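Long-range contact in geranyl diphosphate synthase small subunit (Antirrhinum majus, PDB 3QKC), which is probably the regulatory partner of a heterodimeric prenyltransferase, which joins dimethylallyl and isopentenyl diphosphates into geranyl diphosphate, the precursor of monoterpenes: residues A[9-21]-A[64-76]. Sequence-based numbering, arbitrary orientation.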
ATOM      1  N   TYR A   9      -1.295 -28.121  13.261  1.00 49.05           N
ATOM      2  CA  TYR A   9      -1.199 -26.763  13.779  1.00 48.01           C
ATOM      3  C   TYR A   9      -0.983 -25.736  12.663  1.00 46.48           C
ATOM      4  O   TYR A   9      -1.641 -24.696  12.644  1.00 45.98           O
ATOM      5  CB  TYR A   9      -0.121 -26.665  14.870  1.00 47.76           C
ATOM      6  CG  TYR A   9       0.037 -25.285  15.471  1.00 48.03           C
ATOM      7  CD1 TYR A   9      -0.936 -24.754  16.311  1.00 47.58           C
ATOM      8  CD2 TYR A   9       1.170 -24.513  15.198  1.00 45.78           C
ATOM      9  CE1 TYR A   9      -0.792 -23.479  16.864  1.00 48.16           C
ATOM     10  CE2 TYR A   9       1.330 -23.241  15.752  1.00 46.33           C
ATOM     11  CZ  TYR A   9       0.346 -22.732  16.579  1.00 45.90           C
ATOM     12  OH  TYR A   9       0.494 -21.475  17.110  1.00 46.67           O
ATOM     13  N   ARG A  10      -0.083 -26.029  11.723  1.00 45.82           N
ATOM     14  CA  ARG A  10       0.147 -25.110  10.612  1.00 43.97           C
ATOM     15  C   ARG A  10      -1.101 -25.003   9.749  1.00 43.88           C
ATOM     16  O   ARG A  10      -1.548 -23.901   9.449  1.00 42.60           O
ATOM     17  CB  ARG A  10       1.351 -25.515   9.759  1.00 44.02           C
ATOM     18  CG  ARG A  10       1.746 -24.425   8.742  1.00 40.89           C
ATOM     19  CD  ARG A  10       2.769 -24.877   7.718  1.00 42.62           C
ATOM     20  NE  ARG A  10       2.809 -23.957   6.571  1.00 39.82           N
ATOM     21  CZ  ARG A  10       3.875 -23.733   5.794  1.00 41.26           C
ATOM     22  NH1 ARG A  10       5.031 -24.343   6.029  1.00 39.99           N
ATOM     23  NH2 ARG A  10       3.783 -22.879   4.776  1.00 38.66           N
ATOM     24  N   ALA A  11      -1.663 -26.154   9.368  1.00 45.10           N
ATOM     25  CA  ALA A  11      -2.840 -26.199   8.502  1.00 45.34           C
ATOM     26  C   ALA A  11      -4.074 -25.500   9.093  1.00 45.59           C
ATOM     27  O   ALA A  11      -4.798 -24.820   8.372  1.00 45.57           O
ATOM     28  CB  ALA A  11      -3.178 -27.645   8.111  1.00 46.89           C
ATOM     29  N   THR A  12      -4.325 -25.683  10.387  1.00 45.86           N
ATOM     30  CA  THR A  12      -5.440 -25.001  11.047  1.00 45.88           C
ATOM     31  C   THR A  12      -5.276 -23.471  10.995  1.00 43.99           C
ATOM     32  O   THR A  12      -6.211 -22.746  10.638  1.00 43.83           O
ATOM     33  CB  THR A  12      -5.631 -25.487  12.489  1.00 47.22           C
ATOM     34  OG1 THR A  12      -5.661 -26.917  12.500  1.00 48.98           O
ATOM     35  CG2 THR A  12      -6.949 -24.965  13.076  1.00 48.67           C
ATOM     36  N   ILE A  13      -4.076 -22.996  11.322  1.00 42.45           N
ATOM     37  CA  ILE A  13      -3.735 -21.593  11.162  1.00 40.66           C
ATOM     38  C   ILE A  13      -4.036 -21.115   9.755  1.00 39.81           C
ATOM     39  O   ILE A  13      -4.719 -20.110   9.559  1.00 39.19           O
ATOM     40  CB  ILE A  13      -2.271 -21.327  11.527  1.00 39.57           C
ATOM     41  CG1 ILE A  13      -2.081 -21.567  13.030  1.00 41.23           C
ATOM     42  CG2 ILE A  13      -1.890 -19.897  11.137  1.00 39.00           C
ATOM     43  CD1 ILE A  13      -0.678 -21.351  13.571  1.00 40.11           C
ATOM     44  N   GLU A  14      -3.554 -21.868   8.773  1.00 40.45           N
ATOM     45  CA  GLU A  14      -3.755 -21.511   7.383  1.00 40.89           C
ATOM     46  C   GLU A  14      -5.201 -21.573   6.935  1.00 41.89           C
ATOM     47  O   GLU A  14      -5.612 -20.780   6.085  1.00 42.14           O
ATOM     48  CB  GLU A  14      -2.845 -22.327   6.477  1.00 41.53           C
ATOM     49  CG  GLU A  14      -1.449 -21.742   6.490  1.00 43.22           C
ATOM     50  CD  GLU A  14      -0.437 -22.562   5.721  1.00 40.66           C
ATOM     51  OE1 GLU A  14      -0.806 -23.595   5.103  1.00 44.27           O
ATOM     52  OE2 GLU A  14       0.740 -22.139   5.737  1.00 42.71           O
ATOM     53  N   SER A  15      -5.969 -22.479   7.528  1.00 43.00           N
ATOM     54  CA  SER A  15      -7.408 -22.542   7.297  1.00 44.46           C
ATOM     55  C   SER A  15      -8.118 -21.327   7.899  1.00 44.52           C
ATOM     56  O   SER A  15      -9.006 -20.754   7.270  1.00 44.53           O
ATOM     57  CB  SER A  15      -7.985 -23.860   7.843  1.00 46.63           C
ATOM     58  OG  SER A  15      -9.412 -23.853   7.846  1.00 48.72           O
ATOM     59  N   ASP A  16      -7.712 -20.922   9.105  1.00 44.85           N
ATOM     60  CA  ASP A  16      -8.302 -19.752   9.757  1.00 45.87           C
ATOM     61  C   ASP A  16      -8.001 -18.471   8.973  1.00 44.75           C
ATOM     62  O   ASP A  16      -8.867 -17.606   8.816  1.00 45.25           O
ATOM     63  CB  ASP A  16      -7.809 -19.608  11.199  1.00 46.99           C
ATOM     64  CG  ASP A  16      -8.388 -20.654  12.131  1.00 47.89           C
ATOM     65  OD1 ASP A  16      -9.556 -21.055  11.958  1.00 50.34           O
ATOM     66  OD2 ASP A  16      -7.678 -21.071  13.060  1.00 49.02           O
ATOM     67  N   ILE A  17      -6.776 -18.357   8.478  1.00 43.27           N
ATOM     68  CA  ILE A  17      -6.404 -17.214   7.646  1.00 41.94           C
ATOM     69  C   ILE A  17      -7.249 -17.151   6.369  1.00 42.67           C
ATOM     70  O   ILE A  17      -7.823 -16.100   6.049  1.00 42.19           O
ATOM     71  CB  ILE A  17      -4.895 -17.203   7.332  1.00 40.21           C
ATOM     72  CG1 ILE A  17      -4.095 -16.905   8.609  1.00 38.91           C
ATOM     73  CG2 ILE A  17      -4.590 -16.187   6.270  1.00 38.05           C
ATOM     74  CD1 ILE A  17      -2.588 -17.206   8.500  1.00 39.32           C
ATOM     75  N   GLU A  18      -7.338 -18.272   5.651  1.00 43.83           N
ATOM     76  CA  GLU A  18      -8.117 -18.317   4.408  1.00 45.19           C
ATOM     77  C   GLU A  18      -9.598 -17.981   4.632  1.00 46.27           C
ATOM     78  O   GLU A  18     -10.200 -17.263   3.818  1.00 46.13           O
ATOM     79  CB  GLU A  18      -7.978 -19.672   3.712  1.00 47.12           C
ATOM     80  CG  GLU A  18      -8.404 -19.643   2.249  1.00 51.69           C
ATOM     81  CD  GLU A  18      -8.228 -20.981   1.537  1.00 48.70           C
ATOM     82  OE1 GLU A  18      -8.745 -22.014   2.035  1.00 54.02           O
ATOM     83  OE2 GLU A  18      -7.574 -20.984   0.468  1.00 52.24           O
ATOM     84  N   SER A  19     -10.168 -18.483   5.731  1.00 47.25           N
ATOM     85  CA  SER A  19     -11.562 -18.195   6.083  1.00 49.17           C
ATOM     86  C   SER A  19     -11.753 -16.720   6.434  1.00 48.46           C
ATOM     87  O   SER A  19     -12.798 -16.133   6.146  1.00 49.54           O
ATOM     88  CB  SER A  19     -12.038 -19.071   7.248  1.00 50.95           C
ATOM     89  OG  SER A  19     -12.331 -20.385   6.799  1.00 58.85           O
ATOM     90  N   TYR A  20     -10.739 -16.131   7.057  1.00 46.59           N
ATOM     91  CA  TYR A  20     -10.773 -14.724   7.390  1.00 45.89           C
ATOM     92  C   TYR A  20     -10.765 -13.856   6.121  1.00 45.07           C
ATOM     93  O   TYR A  20     -11.510 -12.884   6.012  1.00 46.01           O
ATOM     94  CB  TYR A  20      -9.596 -14.364   8.292  1.00 44.99           C
ATOM     95  CG  TYR A  20      -9.592 -12.905   8.638  1.00 48.43           C
ATOM     96  CD1 TYR A  20      -8.845 -11.999   7.894  1.00 43.31           C
ATOM     97  CD2 TYR A  20     -10.377 -12.420   9.683  1.00 46.01           C
ATOM     98  CE1 TYR A  20      -8.850 -10.655   8.187  1.00 46.96           C
ATOM     99  CE2 TYR A  20     -10.387 -11.068   9.986  1.00 49.69           C
ATOM    100  CZ  TYR A  20      -9.616 -10.198   9.230  1.00 44.51           C
ATOM    101  OH  TYR A  20      -9.624  -8.861   9.525  1.00 48.43           O
ATOM    102  N   LEU A  21      -9.922 -14.221   5.163  1.00 43.37           N
ATOM    103  CA  LEU A  21      -9.848 -13.502   3.905  1.00 42.53           C
ATOM    104  C   LEU A  21     -11.119 -13.670   3.075  1.00 44.62           C
ATOM    105  O   LEU A  21     -11.525 -12.754   2.363  1.00 44.77           O
ATOM    106  CB  LEU A  21      -8.618 -13.955   3.111  1.00 40.76           C
ATOM    107  CG  LEU A  21      -7.286 -13.352   3.587  1.00 39.29           C
ATOM    108  CD1 LEU A  21      -6.117 -14.202   3.137  1.00 38.65           C
ATOM    109  CD2 LEU A  21      -7.133 -11.932   3.107  1.00 38.64           C
ATOM    110  N   ARG A  64      -5.492 -15.886  18.674  1.00 55.25           N
ATOM    111  CA  ARG A  64      -5.251 -15.809  17.242  1.00 52.90           C
ATOM    112  C   ARG A  64      -6.142 -14.792  16.514  1.00 52.05           C
ATOM    113  O   ARG A  64      -5.791 -14.337  15.424  1.00 50.62           O
ATOM    114  CB  ARG A  64      -5.312 -17.188  16.590  1.00 52.56           C
ATOM    115  CG  ARG A  64      -6.666 -17.847  16.565  1.00 52.16           C
ATOM    116  CD  ARG A  64      -6.539 -19.110  15.732  1.00 53.60           C
ATOM    117  NE  ARG A  64      -5.389 -19.893  16.188  1.00 51.70           N
ATOM    118  CZ  ARG A  64      -4.909 -20.967  15.577  1.00 53.12           C
ATOM    119  NH1 ARG A  64      -5.461 -21.396  14.451  1.00 51.18           N
ATOM    120  NH2 ARG A  64      -3.864 -21.605  16.097  1.00 51.48           N
ATOM    121  N   SER A  65      -7.266 -14.413  17.124  1.00 52.77           N
ATOM    122  CA  SER A  65      -8.110 -13.364  16.545  1.00 52.16           C
ATOM    123  C   SER A  65      -7.401 -12.009  16.564  1.00 50.84           C
ATOM    124  O   SER A  65      -7.718 -11.132  15.756  1.00 50.25           O
ATOM    125  CB  SER A  65      -9.469 -13.272  17.243  1.00 54.44           C
ATOM    126  OG  SER A  65      -9.336 -12.810  18.575  1.00 53.93           O
ATOM    127  N   ASP A  66      -6.430 -11.866  17.468  1.00 50.49           N
ATOM    128  CA  ASP A  66      -5.616 -10.651  17.606  1.00 49.58           C
ATOM    129  C   ASP A  66      -4.641 -10.436  16.436  1.00 47.63           C
ATOM    130  O   ASP A  66      -4.240  -9.296  16.170  1.00 47.04           O
ATOM    131  CB  ASP A  66      -4.811 -10.688  18.908  1.00 50.36           C
ATOM    132  CG  ASP A  66      -5.646 -10.371  20.141  1.00 55.20           C
ATOM    133  OD1 ASP A  66      -5.219 -10.774  21.252  1.00 53.67           O
ATOM    134  OD2 ASP A  66      -6.701  -9.706  20.008  1.00 53.21           O
ATOM    135  N   ALA A  67      -4.269 -11.528  15.758  1.00 46.12           N
ATOM    136  CA  ALA A  67      -3.255 -11.492  14.692  1.00 43.67           C
ATOM    137  C   ALA A  67      -3.805 -11.881  13.316  1.00 42.00           C
ATOM    138  O   ALA A  67      -3.059 -11.882  12.324  1.00 41.22           O
ATOM    139  CB  ALA A  67      -2.067 -12.401  15.058  1.00 43.44           C
ATOM    140  N   MET A  68      -5.100 -12.189  13.254  1.00 41.19           N
ATOM    141  CA  MET A  68      -5.732 -12.706  12.043  1.00 39.53           C
ATOM    142  C   MET A  68      -5.648 -11.699  10.899  1.00 37.26           C
ATOM    143  O   MET A  68      -5.329 -12.058   9.763  1.00 35.87           O
ATOM    144  CB  MET A  68      -7.192 -13.081  12.333  1.00 40.98           C
ATOM    145  CG  MET A  68      -7.737 -14.306  11.575  1.00 44.97           C
ATOM    146  SD  MET A  68      -6.653 -15.747  11.377  1.00 40.67           S
ATOM    147  CE  MET A  68      -6.299 -16.207  13.053  1.00 45.39           C
ATOM    148  N   ALA A  69      -5.926 -10.435  11.205  1.00 36.33           N
ATOM    149  CA  ALA A  69      -5.830  -9.363  10.198  1.00 34.43           C
ATOM    150  C   ALA A  69      -4.412  -9.171   9.666  1.00 32.21           C
ATOM    151  O   ALA A  69      -4.215  -9.059   8.451  1.00 32.18           O
ATOM    152  CB  ALA A  69      -6.379  -8.045  10.758  1.00 34.61           C
ATOM    153  N   ALA A  70      -3.435  -9.138  10.574  1.00 31.07           N
ATOM    154  CA  ALA A  70      -2.010  -9.036  10.231  1.00 29.40           C
ATOM    155  C   ALA A  70      -1.539 -10.221   9.369  1.00 29.13           C
ATOM    156  O   ALA A  70      -0.881 -10.032   8.350  1.00 28.22           O
ATOM    157  CB  ALA A  70      -1.197  -8.966  11.483  1.00 29.51           C
ATOM    158  N   ALA A  71      -1.898 -11.436   9.784  1.00 29.85           N
ATOM    159  CA  ALA A  71      -1.504 -12.645   9.079  1.00 29.62           C
ATOM    160  C   ALA A  71      -2.037 -12.636   7.655  1.00 29.32           C
ATOM    161  O   ALA A  71      -1.341 -13.041   6.734  1.00 28.85           O
ATOM    162  CB  ALA A  71      -1.988 -13.878   9.825  1.00 29.88           C
ATOM    163  N   ALA A  72      -3.269 -12.146   7.502  1.00 29.74           N
ATOM    164  CA  ALA A  72      -3.949 -12.022   6.217  1.00 29.60           C
ATOM    165  C   ALA A  72      -3.312 -10.931   5.363  1.00 29.73           C
ATOM    166  O   ALA A  72      -3.157 -11.088   4.142  1.00 30.20           O
ATOM    167  CB  ALA A  72      -5.432 -11.723   6.445  1.00 30.04           C
ATOM    168  N   ALA A  73      -2.964  -9.813   5.998  1.00 29.39           N
ATOM    169  CA  ALA A  73      -2.246  -8.746   5.304  1.00 28.91           C
ATOM    170  C   ALA A  73      -0.892  -9.255   4.789  1.00 28.10           C
ATOM    171  O   ALA A  73      -0.492  -8.949   3.658  1.00 26.88           O
ATOM    172  CB  ALA A  73      -2.081  -7.517   6.212  1.00 29.33           C
ATOM    173  N   VAL A  74      -0.215 -10.077   5.595  1.00 28.65           N
ATOM    174  CA  VAL A  74       1.081 -10.636   5.187  1.00 28.03           C
ATOM    175  C   VAL A  74       0.896 -11.470   3.917  1.00 27.86           C
ATOM    176  O   VAL A  74       1.660 -11.330   2.949  1.00 27.61           O
ATOM    177  CB  VAL A  74       1.733 -11.458   6.319  1.00 28.58           C
ATOM    178  CG1 VAL A  74       2.909 -12.286   5.788  1.00 26.76           C
ATOM    179  CG2 VAL A  74       2.172 -10.540   7.460  1.00 27.08           C
ATOM    180  N   HIS A  75      -0.133 -12.321   3.927  1.00 28.20           N
ATOM    181  CA  HIS A  75      -0.458 -13.156   2.791  1.00 27.97           C
ATOM    182  C   HIS A  75      -0.704 -12.297   1.568  1.00 26.38           C
ATOM    183  O   HIS A  75      -0.179 -12.584   0.512  1.00 26.45           O
ATOM    184  CB  HIS A  75      -1.673 -14.054   3.071  1.00 30.09           C
ATOM    185  CG  HIS A  75      -2.167 -14.790   1.860  1.00 30.69           C
ATOM    186  ND1 HIS A  75      -1.494 -15.860   1.307  1.00 30.99           N
ATOM    187  CD2 HIS A  75      -3.258 -14.598   1.083  1.00 31.14           C
ATOM    188  CE1 HIS A  75      -2.152 -16.302   0.251  1.00 31.51           C
ATOM    189  NE2 HIS A  75      -3.230 -15.553   0.094  1.00 31.73           N
ATOM    190  N   LEU A  76      -1.472 -11.227   1.727  1.00 25.43           N
ATOM    191  CA  LEU A  76      -1.783 -10.302   0.625  1.00 24.67           C
ATOM    192  C   LEU A  76      -0.566  -9.552   0.075  1.00 24.79           C
ATOM    193  O   LEU A  76      -0.446  -9.380  -1.151  1.00 24.65           O
ATOM    194  CB  LEU A  76      -2.894  -9.315   1.035  1.00 24.28           C
ATOM    195  CG  LEU A  76      -4.307  -9.948   1.193  1.00 28.79           C
ATOM    196  CD1 LEU A  76      -5.197  -9.062   2.050  1.00 25.46           C
ATOM    197  CD2 LEU A  76      -4.991 -10.225  -0.155  1.00 25.46           C
TER
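Tyr-20 lays one face of its ring over the first turn of helix 68-85, where Met-68 CG lies 3.7 Å from Tyr-20 CG. Its hydroxyl OH reaches Ala-69 CB at 3.6 Å. With its CG swung anti to the backbone N (chi1 179°), the ring runs past the Met-68 side chain in the opposite direction. That methionine, bent at chi2 and chi3, tucks SD against the backbone of Asp-16 and Ile-17. Replacing Tyr-20 with an alanine would probably leave Met-68 and Ala-69 without their aromatic cover and open a gap beside Ala-72. In this all-helical isoprenyl diphosphate synthase fold the axes of segments 9-21 and 68-76 pass 9.4 Å apart and cross nearly at right angles (84°), and Ala-69, Ala-71 and Ala-72 offer small methyl surfaces on which Tyr-20, Ile-17 and Leu-21 pack. Ile-17 CD1 meets Ala-71 CB at 3.6 Å, while Leu-21 straddles Ala-72, sending CD1 to the His-75 ring and CD2 to Leu-76 CD1. At the other end Arg-64 NH1 forms a salt bridge with Asp-16 OD2 (2.6 Å), approaching nearly along the C-O bond, with guanidinium and carboxylate planes 84° apart. Ile-13 CG1 packs 3.5 Å from Arg-64 NH2, and Glu-58 binds both Arg-64 NE and Tyr-9 OH.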